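Local atomic coordinates of amino Transferase (Eubacterium rectale, PDB entry 3ELE), a protein that probably transfers amino groups between amino acids and keto acids, using the bound pyridoxal-5'-phosphate as cofactor. Residues 156-161 and 368-373; 203-208 and 235-240. All coordinates share one frame; numbering follows the deposited sequence.

Contact 1 (156-161 and 368-373); sequences EHFQID and PGWVRI
One face of the Trp370 indole takes the edge of the Phe158 ring. The pair is T-shaped (edge-to-face): the planes stand at 87° to each other, and the centroid of the Phe158 ring is 5.2 Å from that of the indole six-membered ring. Phe158 CZ sits 3.8 Å above the indole plane, offset toward the rim, and Phe158 CE2 comes 3.8 Å from Trp370 CH2. At the indole's own edge, in plane, lies Pro368 O. The two side chains approach from opposite directions and bridge backbones whose CA atoms, in Phe158 and Trp370, are still 12.4 Å apart. Both rings are buried, and no hydrogen bond joins the segments. Phe158 has its CG beside the backbone N (chi1 -66°), which sends the ring out of the loop toward the strand. If Trp370 gave way to an alanine, the Phe158 edge would probably lose the aromatic face it points into, and a gap would open between loop and strand. Arg372 NH1 hydrogen-bonds Asn183 OD1 of the cofactor pocket. The T-shaped pair joins the loop before helix 162-167 to strand 370-374, that is, the large PLP-binding domain to the small C-terminal domain of what is probably a fold-type I PLP enzyme.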
ATOM      1  N   GLU A 156       6.528 -10.832  35.068  1.00 45.18           N
ATOM      2  CA  GLU A 156       6.261 -12.071  35.804  1.00 47.82           C
ATOM      3  C   GLU A 156       5.672 -13.109  34.840  1.00 46.51           C
ATOM      4  O   GLU A 156       6.253 -14.171  34.666  1.00 48.00           O
ATOM      5  CB  GLU A 156       5.346 -11.818  37.024  1.00 48.01           C
ATOM      6  CG  GLU A 156       5.966 -10.853  38.068  1.00 52.21           C
ATOM      7  CD  GLU A 156       5.044 -10.492  39.257  1.00 53.28           C
ATOM      8  OE1 GLU A 156       3.790 -10.491  39.128  1.00 62.60           O
ATOM      9  OE2 GLU A 156       5.594 -10.163  40.338  1.00 66.11           O
ATOM     10  N   HIS A 157       4.563 -12.768  34.179  1.00 45.15           N
ATOM     11  CA  HIS A 157       3.854 -13.680  33.234  1.00 42.86           C
ATOM     12  C   HIS A 157       3.690 -13.205  31.773  1.00 41.77           C
ATOM     13  O   HIS A 157       3.235 -13.990  30.946  1.00 41.89           O
ATOM     14  CB  HIS A 157       2.454 -13.989  33.797  1.00 43.21           C
ATOM     15  CG  HIS A 157       2.474 -14.639  35.143  1.00 43.02           C
ATOM     16  ND1 HIS A 157       2.760 -15.978  35.319  1.00 44.80           N
ATOM     17  CD2 HIS A 157       2.245 -14.135  36.381  1.00 45.06           C
ATOM     18  CE1 HIS A 157       2.709 -16.269  36.607  1.00 47.72           C
ATOM     19  NE2 HIS A 157       2.402 -15.168  37.273  1.00 45.65           N
ATOM     20  N   PHE A 158       4.080 -11.963  31.457  1.00 40.77           N
ATOM     21  CA  PHE A 158       3.913 -11.356  30.118  1.00 39.71           C
ATOM     22  C   PHE A 158       2.460 -11.336  29.611  1.00 37.82           C
ATOM     23  O   PHE A 158       2.179 -11.623  28.438  1.00 35.66           O
ATOM     24  CB  PHE A 158       4.929 -11.900  29.113  1.00 40.18           C
ATOM     25  CG  PHE A 158       6.337 -11.514  29.445  1.00 43.70           C
ATOM     26  CD1 PHE A 158       6.798 -10.223  29.160  1.00 42.70           C
ATOM     27  CD2 PHE A 158       7.191 -12.410  30.097  1.00 41.25           C
ATOM     28  CE1 PHE A 158       8.119  -9.839  29.492  1.00 42.64           C
ATOM     29  CE2 PHE A 158       8.504 -12.032  30.438  1.00 39.95           C
ATOM     30  CZ  PHE A 158       8.966 -10.747  30.132  1.00 36.79           C
ATOM     31  N   GLN A 159       1.563 -10.993  30.549  1.00 35.99           N
ATOM     32  CA  GLN A 159       0.153 -10.779  30.291  1.00 35.35           C
ATOM     33  C   GLN A 159       0.008  -9.239  30.361  1.00 35.12           C
ATOM     34  O   GLN A 159       0.825  -8.529  29.755  1.00 36.28           O
ATOM     35  CB  GLN A 159      -0.717 -11.572  31.281  1.00 34.15           C
ATOM     36  CG  GLN A 159      -0.564 -13.099  31.178  1.00 35.87           C
ATOM     37  CD  GLN A 159      -1.219 -13.712  29.928  1.00 37.05           C
ATOM     38  OE1 GLN A 159      -2.407 -13.457  29.620  1.00 30.98           O
ATOM     39  NE2 GLN A 159      -0.470 -14.579  29.243  1.00 28.55           N
ATOM     40  N   ILE A 160      -0.973  -8.716  31.085  1.00 34.68           N
ATOM     41  CA  ILE A 160      -1.184  -7.268  31.174  1.00 33.68           C
ATOM     42  C   ILE A 160      -1.201  -6.863  32.632  1.00 33.76           C
ATOM     43  O   ILE A 160      -1.827  -7.523  33.441  1.00 32.91           O
ATOM     44  CB  ILE A 160      -2.516  -6.853  30.499  1.00 33.83           C
ATOM     45  CG1 ILE A 160      -2.500  -7.255  29.002  1.00 34.06           C
ATOM     46  CG2 ILE A 160      -2.772  -5.343  30.678  1.00 33.89           C
ATOM     47  CD1 ILE A 160      -3.746  -6.855  28.202  1.00 32.23           C
ATOM     48  N   ASP A 161      -0.480  -5.785  32.951  1.00 34.91           N
ATOM     49  CA  ASP A 161      -0.536  -5.164  34.279  1.00 34.56           C
ATOM     50  C   ASP A 161      -1.762  -4.251  34.176  1.00 34.88           C
ATOM     51  O   ASP A 161      -1.662  -3.111  33.699  1.00 35.83           O
ATOM     52  CB  ASP A 161       0.758  -4.386  34.560  1.00 33.86           C
ATOM     53  CG  ASP A 161       0.746  -3.646  35.888  1.00 33.16           C
ATOM     54  OD1 ASP A 161      -0.333  -3.352  36.479  1.00 29.94           O
ATOM     55  OD2 ASP A 161       1.853  -3.288  36.312  1.00 31.13           O
ATOM     56  N   PRO A 368      13.876  -2.927  29.148  1.00 39.30           N
ATOM     57  CA  PRO A 368      15.274  -3.010  29.567  1.00 38.48           C
ATOM     58  C   PRO A 368      15.552  -4.261  30.433  1.00 36.80           C
ATOM     59  O   PRO A 368      14.669  -4.729  31.176  1.00 34.54           O
ATOM     60  CB  PRO A 368      15.482  -1.732  30.404  1.00 40.17           C
ATOM     61  CG  PRO A 368      14.354  -0.827  30.062  1.00 38.40           C
ATOM     62  CD  PRO A 368      13.223  -1.702  29.661  1.00 39.47           C
ATOM     63  N   GLY A 369      16.775  -4.772  30.327  1.00 35.26           N
ATOM     64  CA  GLY A 369      17.202  -5.970  31.042  1.00 34.49           C
ATOM     65  C   GLY A 369      16.921  -7.303  30.367  1.00 34.30           C
ATOM     66  O   GLY A 369      17.337  -8.333  30.887  1.00 33.10           O
ATOM     67  N   TRP A 370      16.231  -7.284  29.220  1.00 33.64           N
ATOM     68  CA  TRP A 370      15.864  -8.484  28.455  1.00 32.32           C
ATOM     69  C   TRP A 370      16.375  -8.369  27.036  1.00 31.87           C
ATOM     70  O   TRP A 370      16.843  -7.312  26.614  1.00 32.16           O
ATOM     71  CB  TRP A 370      14.341  -8.647  28.423  1.00 32.13           C
ATOM     72  CG  TRP A 370      13.740  -8.986  29.739  1.00 33.26           C
ATOM     73  CD1 TRP A 370      13.557  -8.140  30.784  1.00 31.13           C
ATOM     74  CD2 TRP A 370      13.261 -10.276  30.175  1.00 35.03           C
ATOM     75  NE1 TRP A 370      12.990  -8.802  31.831  1.00 31.04           N
ATOM     76  CE2 TRP A 370      12.776 -10.109  31.490  1.00 31.47           C
ATOM     77  CE3 TRP A 370      13.171 -11.547  29.571  1.00 33.29           C
ATOM     78  CZ2 TRP A 370      12.213 -11.173  32.241  1.00 31.50           C
ATOM     79  CZ3 TRP A 370      12.612 -12.614  30.307  1.00 32.45           C
ATOM     80  CH2 TRP A 370      12.131 -12.411  31.632  1.00 33.91           C
ATOM     81  N   VAL A 371      16.347  -9.489  26.322  1.00 31.77           N
ATOM     82  CA  VAL A 371      16.715  -9.531  24.910  1.00 30.65           C
ATOM     83  C   VAL A 371      15.748 -10.424  24.137  1.00 30.48           C
ATOM     84  O   VAL A 371      15.101 -11.293  24.719  1.00 30.42           O
ATOM     85  CB  VAL A 371      18.149 -10.039  24.689  1.00 31.44           C
ATOM     86  CG1 VAL A 371      19.155  -9.119  25.378  1.00 28.55           C
ATOM     87  CG2 VAL A 371      18.308 -11.528  25.145  1.00 29.65           C
ATOM     88  N   ARG A 372      15.662 -10.186  22.834  1.00 30.92           N
ATOM     89  CA  ARG A 372      14.846 -10.970  21.932  1.00 31.80           C
ATOM     90  C   ARG A 372      15.783 -11.784  21.042  1.00 31.53           C
ATOM     91  O   ARG A 372      16.662 -11.222  20.367  1.00 31.45           O
ATOM     92  CB  ARG A 372      13.969 -10.087  21.052  1.00 32.10           C
ATOM     93  CG  ARG A 372      13.020 -10.935  20.185  1.00 32.03           C
ATOM     94  CD  ARG A 372      12.333 -10.145  19.126  1.00 34.61           C
ATOM     95  NE  ARG A 372      13.200  -9.846  17.993  1.00 32.03           N
ATOM     96  CZ  ARG A 372      12.795  -9.272  16.853  1.00 36.77           C
ATOM     97  NH1 ARG A 372      11.546  -8.900  16.678  1.00 37.23           N
ATOM     98  NH2 ARG A 372      13.670  -9.049  15.883  1.00 35.41           N
ATOM     99  N   ILE A 373      15.548 -13.094  21.022  1.00 32.80           N
ATOM    100  CA  ILE A 373      16.298 -14.059  20.210  1.00 32.69           C
ATOM    101  C   ILE A 373      15.265 -14.689  19.250  1.00 33.43           C
ATOM    102  O   ILE A 373      14.367 -15.400  19.681  1.00 35.52           O
ATOM    103  CB  ILE A 373      16.940 -15.154  21.118  1.00 32.66           C
ATOM    104  CG1 ILE A 373      17.772 -14.527  22.249  1.00 33.97           C
ATOM    105  CG2 ILE A 373      17.766 -16.114  20.295  1.00 32.94           C
ATOM    106  CD1 ILE A 373      18.609 -15.501  23.089  1.00 31.56           C
TER

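Contact 2 (203-208 and 235-240); sequences KKSKEI and KYYDNT
Ser205, on the last turns of helix 191-208, meets Tyr237 of the loop before strand 240-245 through their hydroxyls. From its CB, the Tyr237 side chain starts with CG anti to the backbone N (chi1 -168°). This swings the ring toward the helix, although the backbones remain far apart: the closest CA atoms, of Ser205 and Asn239, are separated by 10.0 Å. The body of the ring packs against Ser198 and Leu201 of the same helix and against Ile214 of strand 213-217. Thr240 OG1 lies at the ring's edge, in plane. Thr240 OG1 donates to Tyr237 O over 2.8 Å, from above the carbonyl plane, at a C=O...donor angle of 119°. The bond ties the loop to the first residue of the next strand. At the tip, Tyr237 OH comes 3.3 Å from Ser205 OG. Tyr237 OH hydrogen-bonds Ile212 O. Ser205 OG, beside its own backbone N (chi1 -69°), bonds Leu201 O one turn back in the helix and also Ile212 N. The end of Lys204 leads away from the loop, and its NZ forms a salt bridge with Glu207 OE1 at 2.8 Å, on the syn side of the carboxylate. The two hydroxyls thus share Ile212: one takes its carbonyl, the other its amide N-H. A carbonyl can only accept, so these uncharged hydroxyls donate: Tyr237 OH to Ile212 O, Ser205 OG to Leu201 O. Ser205 OG accepts from Ile212 N.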
ATOM      1  N   LYS A 203     -15.915  -0.535  30.743  1.00 37.05           N
ATOM      2  CA  LYS A 203     -16.124   0.368  31.892  1.00 37.08           C
ATOM      3  C   LYS A 203     -15.555   1.769  31.606  1.00 36.11           C
ATOM      4  O   LYS A 203     -16.264   2.754  31.797  1.00 35.00           O
ATOM      5  CB  LYS A 203     -15.518  -0.248  33.174  1.00 36.22           C
ATOM      6  CG  LYS A 203     -15.352   0.651  34.402  1.00 38.45           C
ATOM      7  CD  LYS A 203     -14.473  -0.036  35.469  1.00 39.89           C
ATOM      8  CE  LYS A 203     -13.535   0.933  36.202  1.00 46.19           C
ATOM      9  NZ  LYS A 203     -12.421   0.183  36.876  1.00 47.93           N
ATOM     10  N   LYS A 204     -14.296   1.849  31.145  1.00 35.91           N
ATOM     11  CA  LYS A 204     -13.668   3.160  30.810  1.00 35.00           C
ATOM     12  C   LYS A 204     -14.310   3.859  29.602  1.00 34.42           C
ATOM     13  O   LYS A 204     -14.334   5.089  29.566  1.00 36.41           O
ATOM     14  CB  LYS A 204     -12.159   3.047  30.613  1.00 36.16           C
ATOM     15  CG  LYS A 204     -11.364   2.543  31.833  1.00 38.69           C
ATOM     16  CD  LYS A 204     -11.408   3.450  33.063  1.00 38.33           C
ATOM     17  CE  LYS A 204     -10.737   4.771  32.859  1.00 39.02           C
ATOM     18  NZ  LYS A 204     -10.618   5.495  34.170  1.00 41.02           N
ATOM     19  N   SER A 205     -14.847   3.091  28.646  1.00 33.10           N
ATOM     20  CA  SER A 205     -15.573   3.631  27.491  1.00 33.49           C
ATOM     21  C   SER A 205     -16.826   4.389  27.944  1.00 35.12           C
ATOM     22  O   SER A 205     -17.107   5.468  27.432  1.00 34.12           O
ATOM     23  CB  SER A 205     -15.978   2.541  26.487  1.00 33.85           C
ATOM     24  OG  SER A 205     -14.858   1.991  25.824  1.00 32.36           O
ATOM     25  N   LYS A 206     -17.558   3.805  28.897  1.00 36.81           N
ATOM     26  CA  LYS A 206     -18.741   4.441  29.487  1.00 38.00           C
ATOM     27  C   LYS A 206     -18.356   5.720  30.254  1.00 37.84           C
ATOM     28  O   LYS A 206     -19.004   6.738  30.067  1.00 36.83           O
ATOM     29  CB  LYS A 206     -19.522   3.468  30.393  1.00 38.01           C
ATOM     30  CG  LYS A 206     -20.327   2.394  29.663  1.00 39.44           C
ATOM     31  CD  LYS A 206     -21.007   1.462  30.688  1.00 39.78           C
ATOM     32  CE  LYS A 206     -22.099   0.591  30.065  1.00 44.26           C
ATOM     33  NZ  LYS A 206     -21.626  -0.197  28.888  1.00 49.38           N
ATOM     34  N   GLU A 207     -17.301   5.663  31.078  1.00 38.52           N
ATOM     35  CA  GLU A 207     -16.803   6.846  31.813  1.00 39.63           C
ATOM     36  C   GLU A 207     -16.431   8.012  30.897  1.00 39.96           C
ATOM     37  O   GLU A 207     -16.795   9.133  31.196  1.00 39.99           O
ATOM     38  CB  GLU A 207     -15.576   6.539  32.669  1.00 38.22           C
ATOM     39  CG  GLU A 207     -15.816   5.641  33.878  1.00 40.27           C
ATOM     40  CD  GLU A 207     -14.507   5.261  34.613  1.00 42.93           C
ATOM     41  OE1 GLU A 207     -13.428   5.862  34.337  1.00 41.39           O
ATOM     42  OE2 GLU A 207     -14.569   4.346  35.476  1.00 49.58           O
ATOM     43  N   ILE A 208     -15.699   7.751  29.810  1.00 40.52           N
ATOM     44  CA  ILE A 208     -15.311   8.833  28.888  1.00 41.34           C
ATOM     45  C   ILE A 208     -16.404   9.195  27.858  1.00 41.47           C
ATOM     46  O   ILE A 208     -16.209  10.138  27.094  1.00 43.20           O
ATOM     47  CB  ILE A 208     -13.945   8.579  28.182  1.00 41.21           C
ATOM     48  CG1 ILE A 208     -14.009   7.506  27.081  1.00 42.23           C
ATOM     49  CG2 ILE A 208     -12.872   8.224  29.215  1.00 42.98           C
ATOM     50  CD1 ILE A 208     -12.707   7.350  26.302  1.00 41.26           C
ATOM     51  N   LYS A 235     -15.425 -11.755  19.997  1.00 32.13           N
ATOM     52  CA  LYS A 235     -16.418 -12.442  20.814  1.00 32.30           C
ATOM     53  C   LYS A 235     -16.498 -11.948  22.251  1.00 32.58           C
ATOM     54  O   LYS A 235     -17.500 -12.210  22.917  1.00 32.47           O
ATOM     55  CB  LYS A 235     -16.145 -13.944  20.845  1.00 31.18           C
ATOM     56  CG  LYS A 235     -16.133 -14.584  19.465  1.00 33.28           C
ATOM     57  CD  LYS A 235     -16.578 -16.068  19.516  1.00 39.60           C
ATOM     58  CE  LYS A 235     -15.714 -16.922  20.403  1.00 41.75           C
ATOM     59  NZ  LYS A 235     -16.065 -18.370  20.267  1.00 44.09           N
ATOM     60  N   TYR A 236     -15.434 -11.291  22.723  1.00 32.72           N
ATOM     61  CA  TYR A 236     -15.311 -10.786  24.100  1.00 33.55           C
ATOM     62  C   TYR A 236     -15.531  -9.276  24.248  1.00 33.76           C
ATOM     63  O   TYR A 236     -15.915  -8.805  25.321  1.00 34.33           O
ATOM     64  CB  TYR A 236     -13.914 -11.161  24.626  1.00 34.26           C
ATOM     65  CG  TYR A 236     -13.691 -12.661  24.695  1.00 37.00           C
ATOM     66  CD1 TYR A 236     -13.201 -13.372  23.585  1.00 34.89           C
ATOM     67  CD2 TYR A 236     -13.992 -13.382  25.867  1.00 38.78           C
ATOM     68  CE1 TYR A 236     -13.007 -14.764  23.636  1.00 33.71           C
ATOM     69  CE2 TYR A 236     -13.810 -14.776  25.927  1.00 38.19           C
ATOM     70  CZ  TYR A 236     -13.314 -15.455  24.810  1.00 36.13           C
ATOM     71  OH  TYR A 236     -13.145 -16.814  24.864  1.00 39.57           O
ATOM     72  N   TYR A 237     -15.244  -8.524  23.183  1.00 34.01           N
ATOM     73  CA  TYR A 237     -15.345  -7.092  23.176  1.00 34.09           C
ATOM     74  C   TYR A 237     -15.959  -6.634  21.845  1.00 33.82           C
ATOM     75  O   TYR A 237     -15.471  -6.982  20.764  1.00 33.23           O
ATOM     76  CB  TYR A 237     -13.947  -6.498  23.403  1.00 34.86           C
ATOM     77  CG  TYR A 237     -13.966  -5.018  23.712  1.00 35.50           C
ATOM     78  CD1 TYR A 237     -14.509  -4.552  24.911  1.00 32.18           C
ATOM     79  CD2 TYR A 237     -13.419  -4.084  22.833  1.00 33.74           C
ATOM     80  CE1 TYR A 237     -14.541  -3.186  25.222  1.00 33.92           C
ATOM     81  CE2 TYR A 237     -13.454  -2.699  23.139  1.00 35.33           C
ATOM     82  CZ  TYR A 237     -14.009  -2.266  24.333  1.00 31.64           C
ATOM     83  OH  TYR A 237     -14.049  -0.929  24.643  1.00 33.55           O
ATOM     84  N   ASP A 238     -17.035  -5.862  21.937  1.00 33.13           N
ATOM     85  CA  ASP A 238     -17.772  -5.417  20.752  1.00 33.12           C
ATOM     86  C   ASP A 238     -16.935  -4.533  19.821  1.00 32.76           C
ATOM     87  O   ASP A 238     -16.777  -4.862  18.644  1.00 34.09           O
ATOM     88  CB  ASP A 238     -19.079  -4.729  21.163  1.00 32.60           C
ATOM     89  CG  ASP A 238     -20.146  -5.704  21.643  1.00 33.66           C
ATOM     90  OD1 ASP A 238     -20.027  -6.940  21.466  1.00 35.59           O
ATOM     91  OD2 ASP A 238     -21.138  -5.212  22.187  1.00 33.41           O
ATOM     92  N   ASN A 239     -16.346  -3.480  20.381  1.00 33.14           N
ATOM     93  CA  ASN A 239     -15.496  -2.525  19.630  1.00 32.76           C
ATOM     94  C   ASN A 239     -14.067  -3.044  19.440  1.00 32.12           C
ATOM     95  O   ASN A 239     -13.121  -2.559  20.018  1.00 31.57           O
ATOM     96  CB  ASN A 239     -15.548  -1.137  20.292  1.00 33.11           C
ATOM     97  CG  ASN A 239     -16.919  -0.490  20.170  1.00 33.19           C
ATOM     98  OD1 ASN A 239     -17.458  -0.390  19.080  1.00 35.11           O
ATOM     99  ND2 ASN A 239     -17.474  -0.039  21.284  1.00 28.78           N
ATOM    100  N   THR A 240     -13.942  -4.046  18.582  1.00 32.85           N
ATOM    101  CA  THR A 240     -12.670  -4.675  18.266  1.00 31.39           C
ATOM    102  C   THR A 240     -12.496  -4.636  16.764  1.00 32.92           C
ATOM    103  O   THR A 240     -13.427  -4.989  16.031  1.00 34.38           O
ATOM    104  CB  THR A 240     -12.673  -6.131  18.717  1.00 31.59           C
ATOM    105  OG1 THR A 240     -12.902  -6.189  20.121  1.00 29.37           O
ATOM    106  CG2 THR A 240     -11.335  -6.898  18.349  1.00 25.29           C
TER

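Overall arrangement
From the N terminus, the chain first reaches 156-161, in the loop after strand 147-151. It then runs through helix 162-167 and strand 173-178 to helix 191-208, whose end opens contact 2. A short loop through strand 213-217 brings back 235-240, and contact 2 closes. The chain goes on through strand 240-245 and several helices before 368-373 closes contact 1, so the short loop lies wholly within the long one and the two do not cross. Contact 2 ties a helix to a loop beside the seven-stranded mixed sheet. Contact 1 joins the loop after edge strand 147-151 of that sheet to the four-stranded antiparallel sheet. Their centres are 26 Å apart, and they do not touch.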